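Long-range contacts in BsaWI endonuclease (PDB 4ZSF), which probably cleaves DNA as a metal-dependent type II restriction endonuclease of the PD-(D/E)XK nuclease family: residues V143-I148 and G160-K165; Q123-N127 and K155-F159; E251-D255 and W267-K272. All blocks are in the same frame, centred on the assembly; numbering follows the deposited sequence. Where two conformers were deposited one is given.

Contact 1 (V143-I148 and G160-K165); sequences VFDLYI and GCIQSK
Cys161 sets its CB over the middle of the Phe144 ring, 3.5 Å from the ring centroid and only 3° off the normal, a CH-pi contact. Its SG lies over the same face, a sulfur-aromatic contact that also reaches Tyr147 obliquely. Val143 CG1 covers the opposite face, and Gln163 brings CG to the ring edge, 3.7 Å from Phe144 CD1, while its amide is spent on Trp220 and the Asp175 carbonyl. On the other side of the sheet Leu146 and Ile162 lie side by side, CB to CB 3.8 Å. Gly160 suits its place because any CB would collide with Ile148 CG2. With CG anti to its carbonyl carbon (chi1 -62°), Asp145 turns its carboxylate to the facing strand. There OD2 accepts Ser164 N through its anti lone pair (2.7 Å, nearly straight) and Lys165 NZ, in a salt bridge, through its syn one (2.6 Å). Two donors also share Ile162 O, Asp145 N at 3.0 Å and Leu146 N at 3.1 Å. This is a classic beta bulge beginning the antiparallel hairpin 146-152/155-165, and it sets Asp145 beside Lys165, consistent with the acidic residue and lysine of a PD-(D/E)XK nuclease core.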
loop_
_atom_site.group_PDB
_atom_site.type_symbol
_atom_site.label_atom_id
_atom_site.label_comp_id
_atom_site.label_asym_id
_atom_site.label_seq_id
_atom_site.Cartn_x
_atom_site.Cartn_y
_atom_site.Cartn_z
ATOM N N VAL A 143 -1.777 9.435 -10.690
ATOM C CA VAL A 143 -2.217 8.407 -11.577
ATOM C C VAL A 143 -1.182 8.018 -12.649
ATOM O O VAL A 143 -1.070 6.835 -13.008
ATOM C CB VAL A 143 -3.520 8.926 -12.264
ATOM C CG1 VAL A 143 -3.986 7.974 -13.216
ATOM C CG2 VAL A 143 -4.564 9.158 -11.191
ATOM N N PHE A 144 -0.551 9.035 -13.247
ATOM C CA PHE A 144 0.439 8.817 -14.326
ATOM C C PHE A 144 1.819 9.224 -13.869
ATOM O O PHE A 144 1.963 10.221 -13.183
ATOM C CB PHE A 144 0.025 9.613 -15.557
ATOM C CG PHE A 144 -1.292 9.147 -16.101
ATOM C CD1 PHE A 144 -1.403 7.876 -16.665
ATOM C CD2 PHE A 144 -2.446 9.926 -15.944
ATOM C CE1 PHE A 144 -2.702 7.399 -17.113
ATOM C CE2 PHE A 144 -3.707 9.493 -16.425
ATOM C CZ PHE A 144 -3.849 8.225 -16.955
ATOM N N ASP A 145 2.839 8.522 -14.345
ATOM C CA ASP A 145 4.231 8.737 -13.955
ATOM C C ASP A 145 4.852 9.839 -14.821
ATOM O O ASP A 145 5.621 10.675 -14.360
ATOM C CB ASP A 145 4.967 7.409 -14.131
ATOM C CG ASP A 145 4.374 6.330 -13.222
ATOM O OD1 ASP A 145 4.227 6.615 -11.992
ATOM O OD2 ASP A 145 3.989 5.247 -13.717
ATOM N N LEU A 146 4.447 9.860 -16.083
ATOM C CA LEU A 146 5.022 10.759 -17.058
ATOM C C LEU A 146 3.919 11.332 -17.948
ATOM O O LEU A 146 2.876 10.707 -18.117
ATOM C CB LEU A 146 6.006 10.014 -17.945
ATOM C CG LEU A 146 7.202 9.364 -17.237
ATOM C CD1 LEU A 146 8.028 8.473 -18.253
ATOM C CD2 LEU A 146 8.045 10.527 -16.744
ATOM N N TYR A 147 4.175 12.485 -18.547
ATOM C CA TYR A 147 3.265 13.071 -19.530
ATOM C C TYR A 147 4.070 13.427 -20.782
ATOM O O TYR A 147 5.306 13.610 -20.701
ATOM C CB TYR A 147 2.585 14.320 -18.985
ATOM C CG TYR A 147 1.614 13.991 -17.873
ATOM C CD1 TYR A 147 0.298 13.678 -18.165
ATOM C CD2 TYR A 147 2.053 13.918 -16.549
ATOM C CE1 TYR A 147 -0.614 13.377 -17.131
ATOM C CE2 TYR A 147 1.164 13.597 -15.494
ATOM C CZ TYR A 147 -0.168 13.319 -15.814
ATOM O OH TYR A 147 -1.102 13.055 -14.796
ATOM N N ILE A 148 3.400 13.545 -21.929
ATOM C CA ILE A 148 4.175 13.917 -23.128
ATOM C C ILE A 148 3.483 15.087 -23.804
ATOM O O ILE A 148 2.229 15.140 -23.892
ATOM C CB ILE A 148 4.398 12.710 -24.067
ATOM C CG1 ILE A 148 5.264 13.096 -25.289
ATOM C CG2 ILE A 148 3.057 12.018 -24.495
ATOM C CD1 ILE A 148 5.788 11.821 -26.097
ATOM N N GLY A 160 -0.464 13.213 -24.157
ATOM C CA GLY A 160 -0.410 11.809 -23.770
ATOM C C GLY A 160 -0.077 11.623 -22.291
ATOM O O GLY A 160 0.575 12.503 -21.682
ATOM N N CYS A 161 -0.591 10.520 -21.731
ATOM C CA CYS A 161 -0.421 10.122 -20.330
ATOM C C CYS A 161 0.298 8.770 -20.341
ATOM O O CYS A 161 -0.064 7.863 -21.108
ATOM C CB CYS A 161 -1.802 9.952 -19.676
ATOM S SG CYS A 161 -2.799 11.449 -19.678
ATOM N N ILE A 162 1.324 8.631 -19.514
ATOM C CA ILE A 162 2.201 7.479 -19.575
ATOM C C ILE A 162 2.389 6.849 -18.193
ATOM O O ILE A 162 2.715 7.540 -17.202
ATOM C CB ILE A 162 3.613 7.910 -20.094
ATOM C CG1 ILE A 162 3.495 8.528 -21.507
ATOM C CG2 ILE A 162 4.613 6.727 -20.003
ATOM C CD1 ILE A 162 4.752 9.414 -21.842
ATOM N N GLN A 163 2.193 5.536 -18.122
ATOM C CA GLN A 163 2.488 4.762 -16.893
ATOM C C GLN A 163 3.809 4.087 -17.094
ATOM O O GLN A 163 4.023 3.493 -18.123
ATOM C CB GLN A 163 1.408 3.755 -16.633
ATOM C CG GLN A 163 0.048 4.495 -16.321
ATOM C CD GLN A 163 -1.141 3.540 -16.232
ATOM O OE1 GLN A 163 -1.094 2.413 -16.725
ATOM N NE2 GLN A 163 -2.175 3.970 -15.538
ATOM N N SER A 164 4.728 4.169 -16.135
ATOM C CA SER A 164 6.040 3.583 -16.424
ATOM C C SER A 164 6.457 2.755 -15.250
ATOM O O SER A 164 6.911 3.342 -14.278
ATOM C CB SER A 164 7.100 4.668 -16.723
ATOM O OG SER A 164 7.461 5.401 -15.549
ATOM N N LYS A 165 6.315 1.420 -15.378
ATOM C CA LYS A 165 6.401 0.432 -14.297
ATOM C C LYS A 165 7.606 -0.488 -14.388
ATOM O O LYS A 165 7.947 -0.958 -15.483
ATOM C CB LYS A 165 5.149 -0.414 -14.323
ATOM C CG LYS A 165 3.858 0.420 -14.130
ATOM C CD LYS A 165 4.033 1.514 -13.039
ATOM C CE LYS A 165 2.817 2.471 -13.012
ATOM N NZ LYS A 165 2.979 3.590 -12.036
#

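Contact 2 (Q123-N127 and K155-F159); sequences QEIAN and KEYVF
The loop around Ala126 runs past strand 155-159 at 66°, coming closest where Ala126 faces Tyr157, CA to CA 5.4 Å. It leaves helix 113-121 through a Schellman motif whose C-prime residue, Gln123, has positive phi. It is joined to strand 155-165 of the central mixed sheet by one direct backbone bond, Ala126 N to Glu156 O at 2.8 Å, close to straight. Asn127 uses its side-chain amide as a peptide-like partner for the backbone of Val158, carried there by a CG anti to its carbonyl carbon (chi1 -64°). OD1 takes Val158 N on a lone pair at 2.8 Å, and ND2 gives to Val158 O at 2.9 Å, the acceptor lying in the amide plane. A flipped amide would put donor against donor and acceptor against acceptor, so its orientation is fixed; ND2 also reaches Asp131. Alanine fits where the approach is close. Its methyl lies over one face of the Tyr157 ring, offset toward the rim, with CB 3.6 Å from Tyr157 CE1, and also meets Lys155 CB. Ile125 CG2 also meets Val158 CG2, among side chains of helices 113-121 and 129-140. Glu156 is held chiefly by Thr149 and Arg109 through OE2. Its OE1 accepts from a water, 2.6 Å away, that also donates to Glu124 O.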
loop_
_atom_site.group_PDB
_atom_site.type_symbol
_atom_site.label_atom_id
_atom_site.label_comp_id
_atom_site.label_asym_id
_atom_site.label_seq_id
_atom_site.Cartn_x
_atom_site.Cartn_y
_atom_site.Cartn_z
ATOM N N GLN A 123 1.410 28.541 -15.814
ATOM C CA GLN A 123 0.622 28.802 -17.026
ATOM C C GLN A 123 1.421 28.615 -18.329
ATOM O O GLN A 123 1.274 29.379 -19.276
ATOM C CB GLN A 123 0.020 30.217 -16.957
ATOM C CG GLN A 123 -0.849 30.411 -15.739
ATOM N N GLU A 124 2.199 27.539 -18.402
ATOM C CA GLU A 124 3.029 27.264 -19.566
ATOM C C GLU A 124 2.403 26.198 -20.482
ATOM O O GLU A 124 2.978 25.890 -21.538
ATOM C CB GLU A 124 4.432 26.813 -19.127
ATOM C CG GLU A 124 5.222 27.957 -18.536
ATOM C CD GLU A 124 6.333 27.521 -17.596
ATOM O OE1 GLU A 124 6.601 26.313 -17.479
ATOM O OE2 GLU A 124 6.951 28.418 -16.968
ATOM N N ILE A 125 1.234 25.671 -20.092
ATOM C CA ILE A 125 0.577 24.577 -20.850
ATOM C C ILE A 125 -0.619 25.156 -21.571
ATOM O O ILE A 125 -1.467 25.809 -20.964
ATOM C CB ILE A 125 0.120 23.417 -19.916
ATOM C CG1 ILE A 125 1.326 22.851 -19.182
ATOM C CG2 ILE A 125 -0.645 22.343 -20.710
ATOM C CD1 ILE A 125 2.469 22.366 -20.106
ATOM N N ALA A 126 -0.683 24.967 -22.880
ATOM C CA ALA A 126 -1.701 25.608 -23.703
ATOM C C ALA A 126 -3.028 24.849 -23.834
ATOM O O ALA A 126 -3.938 25.327 -24.522
ATOM C CB ALA A 126 -1.117 25.877 -25.126
ATOM N N ASN A 127 -3.167 23.690 -23.222
ATOM C CA ASN A 127 -4.460 22.960 -23.362
ATOM C C ASN A 127 -5.643 23.788 -22.886
ATOM O O ASN A 127 -5.489 24.682 -22.058
ATOM C CB ASN A 127 -4.471 21.649 -22.571
ATOM C CG ASN A 127 -3.465 20.650 -23.076
ATOM O OD1 ASN A 127 -2.282 20.918 -23.033
ATOM N ND2 ASN A 127 -3.926 19.460 -23.473
ATOM N N LYS A 155 3.099 26.874 -29.005
ATOM C CA LYS A 155 2.404 26.610 -27.743
ATOM C C LYS A 155 2.631 25.149 -27.439
ATOM O O LYS A 155 2.786 24.365 -28.369
ATOM C CB LYS A 155 0.916 26.912 -27.853
ATOM C CG LYS A 155 0.618 28.412 -27.798
ATOM C CD LYS A 155 -0.771 28.682 -28.274
ATOM C CE LYS A 155 -0.881 28.420 -29.776
ATOM N NZ LYS A 155 -1.784 29.411 -30.438
ATOM N N GLU A 156 2.642 24.771 -26.155
ATOM C CA GLU A 156 2.952 23.406 -25.806
ATOM C C GLU A 156 1.696 22.756 -25.259
ATOM O O GLU A 156 1.046 23.281 -24.329
ATOM C CB GLU A 156 4.109 23.391 -24.760
ATOM C CG GLU A 156 4.564 21.983 -24.329
ATOM C CD GLU A 156 5.862 21.992 -23.518
ATOM O OE1 GLU A 156 6.355 23.110 -23.128
ATOM O OE2 GLU A 156 6.413 20.886 -23.290
ATOM N N TYR A 157 1.366 21.588 -25.815
ATOM C CA TYR A 157 0.144 20.874 -25.465
ATOM C C TYR A 157 0.457 19.534 -24.860
ATOM O O TYR A 157 1.186 18.790 -25.484
ATOM C CB TYR A 157 -0.695 20.625 -26.699
ATOM C CG TYR A 157 -1.160 21.910 -27.337
ATOM C CD1 TYR A 157 -2.348 22.510 -26.925
ATOM C CD2 TYR A 157 -0.386 22.549 -28.332
ATOM C CE1 TYR A 157 -2.790 23.725 -27.529
ATOM C CE2 TYR A 157 -0.823 23.747 -28.921
ATOM C CZ TYR A 157 -2.005 24.316 -28.513
ATOM O OH TYR A 157 -2.401 25.488 -29.115
ATOM N N VAL A 158 -0.140 19.195 -23.706
ATOM C CA VAL A 158 -0.081 17.798 -23.256
ATOM C C VAL A 158 -1.013 16.950 -24.137
ATOM O O VAL A 158 -2.196 17.250 -24.240
ATOM C CB VAL A 158 -0.506 17.662 -21.779
ATOM C CG1 VAL A 158 -0.597 16.167 -21.372
ATOM C CG2 VAL A 158 0.479 18.402 -20.930
ATOM N N PHE A 159 -0.502 15.878 -24.752
ATOM C CA PHE A 159 -1.413 15.032 -25.558
ATOM C C PHE A 159 -1.397 13.575 -25.055
ATOM O O PHE A 159 -2.194 12.762 -25.541
ATOM C CB PHE A 159 -1.038 15.070 -27.051
ATOM C CG PHE A 159 0.308 14.364 -27.406
ATOM C CD1 PHE A 159 1.521 15.066 -27.358
ATOM C CD2 PHE A 159 0.324 12.997 -27.781
ATOM C CE1 PHE A 159 2.768 14.406 -27.687
ATOM C CE2 PHE A 159 1.486 12.380 -28.143
ATOM C CZ PHE A 159 2.691 13.029 -28.078
HETATM O O HOH W 1 2.425 26.823 -24.113
HETATM O O HOH W 2 5.658 25.553 -22.406
#

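Contact 3 (E251-D255 and W267-K272); sequences EAAED and WKAGQK
One turn of helix 243-258 meets the irregular C-terminal tail, whose backbone comes nearest where Glu251 faces Ala269, CA to CA 6.8 Å. Glu251 and Asp255, four residues apart, present their carboxylates on the same side of the helix. Glu251 stretches out fully, its CG anti to the backbone N (chi1 -169°), and this reach carries the carboxylate into the curve of the tail. OE1 accepts Gly270 N through its syn lone pair at 2.7 Å, whereas OE2 turns its anti lone pair to Lys272 NZ, also 2.7 Å away. Two waters donate to OE2 as well and accept from the backbone N atoms of Gln271 and Lys272. Lys272 arrives from the opposite direction and bends at its last torsion to bring NZ between the acids, 2.8 Å from Asp255 OD2. That same oxygen takes Trp267 NE1 at 2.8 Å through its anti lone pair, in the indole plane and almost straight (176°), with carboxylate and ring planes 84° apart. Arg259 pairs with Asp255 OD1, so this acid is likely to stay ionised. Beyond the indole N-H, Trp267 CH2 touches the small Ala252 CB at 3.9 Å, and Phe263 stacks on the indole. Were Glu251 replaced by an alanine, Gly270 N would probably lose its acceptor and Lys272 one of its two anions, leaving the last residues freer to move. A positive-phi glycine fits the bend, which Gln271 NE2 braces by bonding Ala269 O. Glu251, Asp255 and Lys272 form a salt-bridge network, backed by the Trp267 indole, that ties the C-terminus to the last helix.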
loop_
_atom_site.group_PDB
_atom_site.type_symbol
_atom_site.label_atom_id
_atom_site.label_comp_id
_atom_site.label_asym_id
_atom_site.label_seq_id
_atom_site.Cartn_x
_atom_site.Cartn_y
_atom_site.Cartn_z
ATOM N N GLU A 251 2.860 9.984 -34.389
ATOM C CA GLU A 251 1.562 9.785 -34.989
ATOM C C GLU A 251 0.443 10.219 -34.037
ATOM O O GLU A 251 -0.546 10.802 -34.474
ATOM C CB GLU A 251 1.352 8.328 -35.397
ATOM C CG GLU A 251 0.102 8.224 -36.274
ATOM C CD GLU A 251 -0.229 6.791 -36.706
ATOM O OE1 GLU A 251 0.502 5.834 -36.325
ATOM O OE2 GLU A 251 -1.240 6.642 -37.427
ATOM N N ALA A 252 0.586 9.879 -32.757
ATOM C CA ALA A 252 -0.394 10.269 -31.746
ATOM C C ALA A 252 -0.509 11.805 -31.677
ATOM O O ALA A 252 -1.631 12.361 -31.578
ATOM C CB ALA A 252 0.034 9.707 -30.376
ATOM N N ALA A 253 0.638 12.484 -31.698
ATOM C CA ALA A 253 0.600 13.968 -31.544
ATOM C C ALA A 253 -0.172 14.582 -32.728
ATOM O O ALA A 253 -1.000 15.512 -32.556
ATOM C CB ALA A 253 2.032 14.579 -31.426
ATOM N N GLU A 254 0.100 14.055 -33.908
ATOM C CA GLU A 254 -0.542 14.535 -35.118
ATOM C C GLU A 254 -2.059 14.384 -34.995
ATOM O O GLU A 254 -2.829 15.325 -35.229
ATOM C CB GLU A 254 -0.001 13.754 -36.323
ATOM C CG GLU A 254 -0.930 13.756 -37.568
ATOM C CD GLU A 254 -1.057 15.124 -38.241
ATOM O OE1 GLU A 254 -0.110 15.942 -38.122
ATOM O OE2 GLU A 254 -2.118 15.377 -38.892
ATOM N N ASP A 255 -2.477 13.195 -34.590
ATOM C CA ASP A 255 -3.915 12.885 -34.539
ATOM C C ASP A 255 -4.570 13.611 -33.369
ATOM O O ASP A 255 -5.733 13.957 -33.470
ATOM C CB ASP A 255 -4.175 11.398 -34.462
ATOM C CG ASP A 255 -3.999 10.702 -35.818
ATOM O OD1 ASP A 255 -3.867 11.376 -36.908
ATOM O OD2 ASP A 255 -3.984 9.464 -35.822
ATOM N N TRP A 267 -8.371 4.173 -31.129
ATOM C CA TRP A 267 -7.194 4.665 -31.859
ATOM C C TRP A 267 -6.047 3.650 -31.745
ATOM O O TRP A 267 -5.784 3.094 -30.676
ATOM C CB TRP A 267 -6.730 6.019 -31.325
ATOM C CG TRP A 267 -5.563 6.618 -32.115
ATOM C CD1 TRP A 267 -5.680 7.481 -33.184
ATOM C CD2 TRP A 267 -4.165 6.386 -31.929
ATOM N NE1 TRP A 267 -4.415 7.811 -33.656
ATOM C CE2 TRP A 267 -3.473 7.159 -32.893
ATOM C CE3 TRP A 267 -3.420 5.626 -31.000
ATOM C CZ2 TRP A 267 -2.056 7.189 -32.983
ATOM C CZ3 TRP A 267 -1.982 5.656 -31.079
ATOM C CH2 TRP A 267 -1.332 6.439 -32.051
ATOM N N LYS A 268 -5.357 3.393 -32.846
ATOM C CA LYS A 268 -4.188 2.545 -32.769
ATOM C C LYS A 268 -3.127 3.059 -33.746
ATOM O O LYS A 268 -3.491 3.504 -34.821
ATOM C CB LYS A 268 -4.606 1.091 -33.108
ATOM C CG LYS A 268 -3.393 0.139 -33.120
ATOM C CD LYS A 268 -3.805 -1.345 -33.230
ATOM C CE LYS A 268 -2.585 -2.275 -33.618
ATOM N NZ LYS A 268 -3.041 -3.680 -33.921
ATOM N N ALA A 269 -1.844 2.991 -33.380
ATOM C CA ALA A 269 -0.777 3.488 -34.231
ATOM C C ALA A 269 -0.644 2.658 -35.503
ATOM O O ALA A 269 -0.922 1.453 -35.480
ATOM C CB ALA A 269 0.535 3.452 -33.461
ATOM N N GLY A 270 -0.238 3.297 -36.598
ATOM C CA GLY A 270 0.220 2.564 -37.766
ATOM C C GLY A 270 -0.872 2.005 -38.638
ATOM O O GLY A 270 -0.591 1.089 -39.444
ATOM N N GLN A 271 -2.085 2.537 -38.520
ATOM C CA GLN A 271 -3.243 1.969 -39.244
ATOM C C GLN A 271 -3.637 2.766 -40.500
ATOM O O GLN A 271 -4.574 2.370 -41.232
ATOM C CB GLN A 271 -4.472 1.879 -38.328
ATOM C CG GLN A 271 -4.206 1.130 -37.040
ATOM C CD GLN A 271 -3.690 -0.288 -37.287
ATOM O OE1 GLN A 271 -4.425 -1.133 -37.831
ATOM N NE2 GLN A 271 -2.427 -0.567 -36.901
ATOM N N LYS A 272 -2.951 3.887 -40.745
ATOM C CA LYS A 272 -3.434 4.826 -41.773
ATOM C C LYS A 272 -3.117 4.289 -43.170
ATOM O O LYS A 272 -2.018 3.766 -43.400
ATOM C CB LYS A 272 -2.830 6.220 -41.589
ATOM C CG LYS A 272 -3.304 6.978 -40.351
ATOM C CD LYS A 272 -2.872 8.433 -40.479
ATOM C CE LYS A 272 -3.308 9.289 -39.309
ATOM N NZ LYS A 272 -2.515 8.910 -38.127
ATOM O OXT LYS A 272 -3.957 4.349 -44.086
HETATM O O HOH W 3 -2.988 4.889 -37.050
HETATM O O HOH W 4 -0.457 4.925 -39.664
#

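Contacts 1 and 2 share strand 155-165, their centres about 16 Å apart. The 123-127 loop reaches the hairpin through residues 155-159, and the two contacts meet where Ile148 O probably accepts a hydrogen bond from Phe159 N at 3.0 Å. The centre of contact 3 lies about 18 Å from that of contact 1 and about 20 Å from that of contact 2; Phe159 CE2 packs 3.8 Å from its Ala252 CB. By nearest atoms contact 1 is about 5 Å from the bound DNA, contact 2 about 15 Å and contact 3 about 24 Å. The Gln271 side chain, about 9 Å from a calcium ion, is too far to coordinate it, and all three contacts lie away from calcium-binding Asp239.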